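Local coordinates for protein putative Transcriptional Regulator (Rhodococcus sp., PDB 2IA2) that probably regulates transcription as an IclR-family protein, joining a helix-turn-helix DNA-binding domain to a GAF-like domain that in relatives senses a small-molecule effector, at residues Arg78-Glu81 with Leu82-Tyr86; Asp244-Pro247 with Ser248-Thr252. All coordinates share one frame; numbering follows the deposited sequence.

Contact 1: Arg78-Glu81 with Leu82-Tyr86; sequences RVLE and LGYSY
Leu80 O is gripped by two donors as the chain passes from the irregular turn at 78-81 into helix 84-87. A water gives it a proton at 2.6 Å and accepts one from Ser85 N, bridging the two backbones, while Tyr84 N reaches Leu80 O only weakly, at 3.4 Å. One residue earlier the bond is sounder: Leu82 N donates to Val79 O at 3.1 Å with an N-H...O angle of 160°, coming from well above the carbonyl plane. Leu82 then sits at the centre of an inverse gamma turn, in which Gly83 N folds back on Glu81 O in a weak, bent bond of 2.9 Å. Gly83, with its positive phi of 89°, occupies the N-cap of helix 84-87. The side chains make two apolar contacts, Leu82 with Val79 and Leu80 with Tyr84. Leu82 lays CB, CG and CD1 against Val79 O, and Leu82 CD1 ends 4.1 Å from Val79 CG1, the branch that chi1 of -170° sets opposite the backbone N; Tyr65 packs on both residues. Leu80 CD2 lies over one face of the Tyr84 ring, 3.9 Å from Tyr84 CG, and Leu80 of the second subunit packs on the same tyrosine. In place of Leu82, an alanine would probably open a gap beside Val79 CG1 and take away part of the apolar surface that Tyr65 packs on. Glu81 turns instead to the second subunit, where Arg28 and Arg142 make long, weak ion pairs with its carboxylate. A helically coiled but irregular turn, a gamma turn at Leu82 and a glycine N-cap opening a short helix are consistent with the linker that in IclR-type regulators joins the winged helix-turn-helix domain to the domain that probably binds the effector.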
loop_
_atom_site.group_PDB
_atom_site.type_symbol
_atom_site.label_atom_id
_atom_site.label_comp_id
_atom_site.label_asym_id
_atom_site.label_seq_id
_atom_site.Cartn_x
_atom_site.Cartn_y
_atom_site.Cartn_z
ATOM N N ARG A 78 -17.144 4.205 -0.419
ATOM C CA ARG A 78 -17.399 2.809 -0.056
ATOM C C ARG A 78 -16.503 1.863 -0.817
ATOM O O ARG A 78 -16.203 0.754 -0.356
ATOM C CB ARG A 78 -18.871 2.457 -0.251
ATOM C CG ARG A 78 -19.247 0.999 0.233
ATOM C CD ARG A 78 -20.752 0.706 0.112
ATOM N NE ARG A 78 -21.453 1.755 0.814
ATOM C CZ ARG A 78 -22.232 1.626 1.901
ATOM N NH1 ARG A 78 -22.486 0.451 2.460
ATOM N NH2 ARG A 78 -22.763 2.721 2.435
ATOM N N VAL A 79 -16.036 2.307 -1.985
ATOM C CA VAL A 79 -15.117 1.497 -2.784
ATOM C C VAL A 79 -13.847 1.144 -2.024
ATOM O O VAL A 79 -13.287 0.094 -2.236
ATOM C CB VAL A 79 -14.791 2.247 -4.147
ATOM C CG1 VAL A 79 -14.044 1.343 -5.114
ATOM C CG2 VAL A 79 -16.133 2.738 -4.754
ATOM N N LEU A 80 -13.388 2.021 -1.122
ATOM C CA LEU A 80 -12.254 1.699 -0.236
ATOM C C LEU A 80 -12.470 0.508 0.681
ATOM O O LEU A 80 -11.495 -0.096 1.128
ATOM C CB LEU A 80 -11.809 2.954 0.616
ATOM C CG LEU A 80 -11.280 4.113 -0.258
ATOM C CD1 LEU A 80 -10.991 5.364 0.650
ATOM C CD2 LEU A 80 -10.011 3.682 -0.990
ATOM N N GLU A 81 -13.728 0.180 0.976
ATOM C CA GLU A 81 -14.018 -0.983 1.792
ATOM C C GLU A 81 -13.598 -2.306 1.103
ATOM O O GLU A 81 -13.466 -3.365 1.743
ATOM C CB GLU A 81 -15.512 -0.933 2.218
ATOM C CG GLU A 81 -15.861 0.521 2.836
ATOM C CD GLU A 81 -17.051 0.657 3.848
ATOM O OE1 GLU A 81 -17.335 -0.309 4.601
ATOM O OE2 GLU A 81 -17.672 1.764 3.907
ATOM N N LEU A 82 -13.360 -2.258 -0.210
ATOM C CA LEU A 82 -12.926 -3.437 -0.935
ATOM C C LEU A 82 -11.408 -3.619 -0.759
ATOM O O LEU A 82 -10.653 -3.302 -1.678
ATOM C CB LEU A 82 -13.313 -3.328 -2.426
ATOM C CG LEU A 82 -14.809 -3.081 -2.785
ATOM C CD1 LEU A 82 -15.025 -2.501 -4.217
ATOM C CD2 LEU A 82 -15.684 -4.319 -2.563
ATOM N N GLY A 83 -10.955 -4.020 0.431
ATOM C CA GLY A 83 -9.563 -4.497 0.591
ATOM C C GLY A 83 -8.489 -3.457 0.910
ATOM O O GLY A 83 -7.368 -3.812 1.360
ATOM N N TYR A 84 -8.832 -2.177 0.805
ATOM C CA TYR A 84 -7.760 -1.167 0.670
ATOM C C TYR A 84 -6.888 -1.056 1.934
ATOM O O TYR A 84 -5.679 -0.963 1.843
ATOM C CB TYR A 84 -8.306 0.220 0.226
ATOM C CG TYR A 84 -7.270 0.959 -0.609
ATOM C CD1 TYR A 84 -7.258 0.850 -2.018
ATOM C CD2 TYR A 84 -6.237 1.698 0.012
ATOM C CE1 TYR A 84 -6.236 1.525 -2.787
ATOM C CE2 TYR A 84 -5.243 2.350 -0.732
ATOM C CZ TYR A 84 -5.269 2.253 -2.136
ATOM O OH TYR A 84 -4.303 2.911 -2.882
ATOM N N SER A 85 -7.517 -1.055 3.102
ATOM C CA SER A 85 -6.784 -0.750 4.300
ATOM C C SER A 85 -5.871 -1.886 4.705
ATOM O O SER A 85 -4.979 -1.688 5.494
ATOM C CB SER A 85 -7.707 -0.360 5.454
ATOM O OG SER A 85 -8.518 -1.467 5.746
ATOM N N TYR A 86 -6.046 -3.070 4.183
ATOM C CA TYR A 86 -5.055 -4.086 4.517
ATOM C C TYR A 86 -4.137 -4.459 3.399
ATOM O O TYR A 86 -2.968 -4.738 3.677
ATOM C CB TYR A 86 -5.637 -5.332 5.223
ATOM C CG TYR A 86 -6.138 -6.361 4.292
ATOM C CD1 TYR A 86 -5.250 -7.293 3.709
ATOM C CD2 TYR A 86 -7.508 -6.443 3.979
ATOM C CE1 TYR A 86 -5.710 -8.280 2.812
ATOM C CE2 TYR A 86 -7.983 -7.434 3.064
ATOM C CZ TYR A 86 -7.072 -8.341 2.503
ATOM O OH TYR A 86 -7.518 -9.329 1.620
HETATM O O HOH W 1 -10.411 -0.962 3.337
#

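Contact 2: Asp244-Pro247 with Ser248-Thr252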
loop_
_atom_site.group_PDB
_atom_site.type_symbol
_atom_site.label_atom_id
_atom_site.label_comp_id
_atom_site.label_asym_id
_atom_site.label_seq_id
_atom_site.Cartn_x
_atom_site.Cartn_y
_atom_site.Cartn_z
ATOM N N ASP A 244 17.270 -20.964 -19.395
ATOM C CA ASP A 244 16.251 -21.646 -18.610
ATOM C C ASP A 244 15.754 -20.988 -17.307
ATOM O O ASP A 244 14.679 -21.348 -16.871
ATOM C CB ASP A 244 16.704 -23.087 -18.309
ATOM C CG ASP A 244 16.934 -23.915 -19.601
ATOM O OD1 ASP A 244 16.356 -23.594 -20.709
ATOM O OD2 ASP A 244 17.727 -24.872 -19.492
ATOM N N LEU A 245 16.544 -20.111 -16.672
ATOM C CA LEU A 245 16.269 -19.619 -15.324
ATOM C C LEU A 245 16.272 -18.103 -15.286
ATOM O O LEU A 245 15.422 -17.515 -14.625
ATOM C CB LEU A 245 17.304 -20.103 -14.288
ATOM C CG LEU A 245 17.504 -21.630 -14.137
ATOM C CD1 LEU A 245 18.536 -21.968 -13.045
ATOM C CD2 LEU A 245 16.204 -22.269 -13.878
ATOM N N ILE A 246 17.245 -17.472 -15.941
ATOM C CA ILE A 246 17.383 -16.029 -15.815
ATOM C C ILE A 246 16.157 -15.303 -16.448
ATOM O O ILE A 246 15.692 -14.364 -15.880
ATOM C CB ILE A 246 18.742 -15.521 -16.376
ATOM C CG1 ILE A 246 19.872 -15.967 -15.443
ATOM C CG2 ILE A 246 18.712 -13.939 -16.613
ATOM C CD1 ILE A 246 21.276 -15.822 -16.031
ATOM N N PRO A 247 15.613 -15.767 -17.606
ATOM C CA PRO A 247 14.388 -15.119 -18.149
ATOM C C PRO A 247 13.232 -15.057 -17.156
ATOM O O PRO A 247 12.571 -14.036 -17.048
ATOM C CB PRO A 247 14.014 -16.026 -19.342
ATOM C CG PRO A 247 15.382 -16.560 -19.803
ATOM C CD PRO A 247 16.085 -16.855 -18.503
ATOM N N SER A 248 12.993 -16.148 -16.443
ATOM C CA SER A 248 11.931 -16.180 -15.438
ATOM C C SER A 248 12.256 -15.289 -14.263
ATOM O O SER A 248 11.395 -14.601 -13.778
ATOM C CB SER A 248 11.700 -17.627 -14.966
ATOM O OG SER A 248 11.245 -18.376 -16.055
ATOM N N LEU A 249 13.513 -15.321 -13.809
ATOM C CA LEU A 249 13.971 -14.440 -12.723
ATOM C C LEU A 249 13.677 -12.947 -13.056
ATOM O O LEU A 249 13.170 -12.199 -12.222
ATOM C CB LEU A 249 15.460 -14.703 -12.456
ATOM C CG LEU A 249 16.088 -13.742 -11.422
ATOM C CD1 LEU A 249 15.453 -13.922 -10.080
ATOM C CD2 LEU A 249 17.563 -13.949 -11.327
ATOM N N ARG A 250 13.941 -12.524 -14.301
ATOM C CA ARG A 250 13.656 -11.146 -14.722
ATOM C C ARG A 250 12.194 -10.790 -14.624
ATOM O O ARG A 250 11.821 -9.686 -14.166
ATOM C CB ARG A 250 14.176 -10.879 -16.153
ATOM C CG ARG A 250 15.655 -10.569 -16.219
ATOM C CD ARG A 250 16.020 -10.252 -17.697
ATOM N NE ARG A 250 17.458 -10.271 -17.976
ATOM C CZ ARG A 250 18.252 -9.211 -17.806
ATOM N NH1 ARG A 250 17.757 -8.053 -17.341
ATOM N NH2 ARG A 250 19.551 -9.309 -18.072
ATOM N N VAL A 251 11.345 -11.723 -15.050
ATOM C CA VAL A 251 9.902 -11.502 -15.022
ATOM C C VAL A 251 9.394 -11.443 -13.574
ATOM O O VAL A 251 8.546 -10.635 -13.255
ATOM C CB VAL A 251 9.147 -12.541 -15.887
ATOM C CG1 VAL A 251 7.649 -12.372 -15.738
ATOM C CG2 VAL A 251 9.511 -12.359 -17.416
ATOM N N THR A 252 9.946 -12.271 -12.691
ATOM C CA THR A 252 9.548 -12.270 -11.297
ATOM C C THR A 252 9.914 -10.946 -10.660
ATOM O O THR A 252 9.116 -10.379 -9.960
ATOM C CB THR A 252 10.233 -13.466 -10.559
ATOM O OG1 THR A 252 9.720 -14.667 -11.119
ATOM C CG2 THR A 252 9.931 -13.459 -9.058
#
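Leu249 N donates to Leu245 O at 3.0 Å, in the carbonyl plane, on the packed side of this first turn of helix 246-264; Ser248 CB also lies near Leu245 O, and Leu249 CB is 3.4 Å from Ile246 O. With CG set opposite the backbone N (chi1 175°), the Leu249 side chain runs into the core, where it meets Met212, Val227 and Ile229 beside Leu245. Ser248 faces helix 92-107, touching Leu103, and its OG is hydrogen-bonded to Lys106. Leu245 is the N-cap between helix 238-244 and this long helix, which lies against the antiparallel sheet of the GAF-like domain. Pro247 falls in the first turn, where a nitrogen has no carbonyl of the same helix four residues back, and a proline N without a hydrogen costs no bond. Pro247, Arg250 and Val251 are the exposed residues, and here the fit is looser. Val251 N donates to Pro247 O over a longer 3.3 Å, and Val251 CG2 rests 3.5 Å from Pro247 O. Arg250, extended from CG to NE, passes the buried Ile246 obliquely, both touching Ile198: Arg250 NE comes no nearer than 4.1 Å to Ile246 CG2, and the guanidinium goes on to hydrogen-bond Asp196 O through NH2.

The chain's middle separates contacts 1 and 2, whose own centres are about 33 Å apart, and they hold different elements. Contact 1 is mostly buried although it lies in what is probably the interdomain linker, with the second subunit and Tyr65 of its own chain packed against it; contact 2 is half core, half surface, buried by the sheet and helix 92-107, and within the assembly its own chain alone covers it. Their chemistry follows from this. In 78-86 the backbone bonding is irregular and partly carried by water, as suits a break before a short helix, whereas 244-252 starts a long helix with regular i to i+4 bonds.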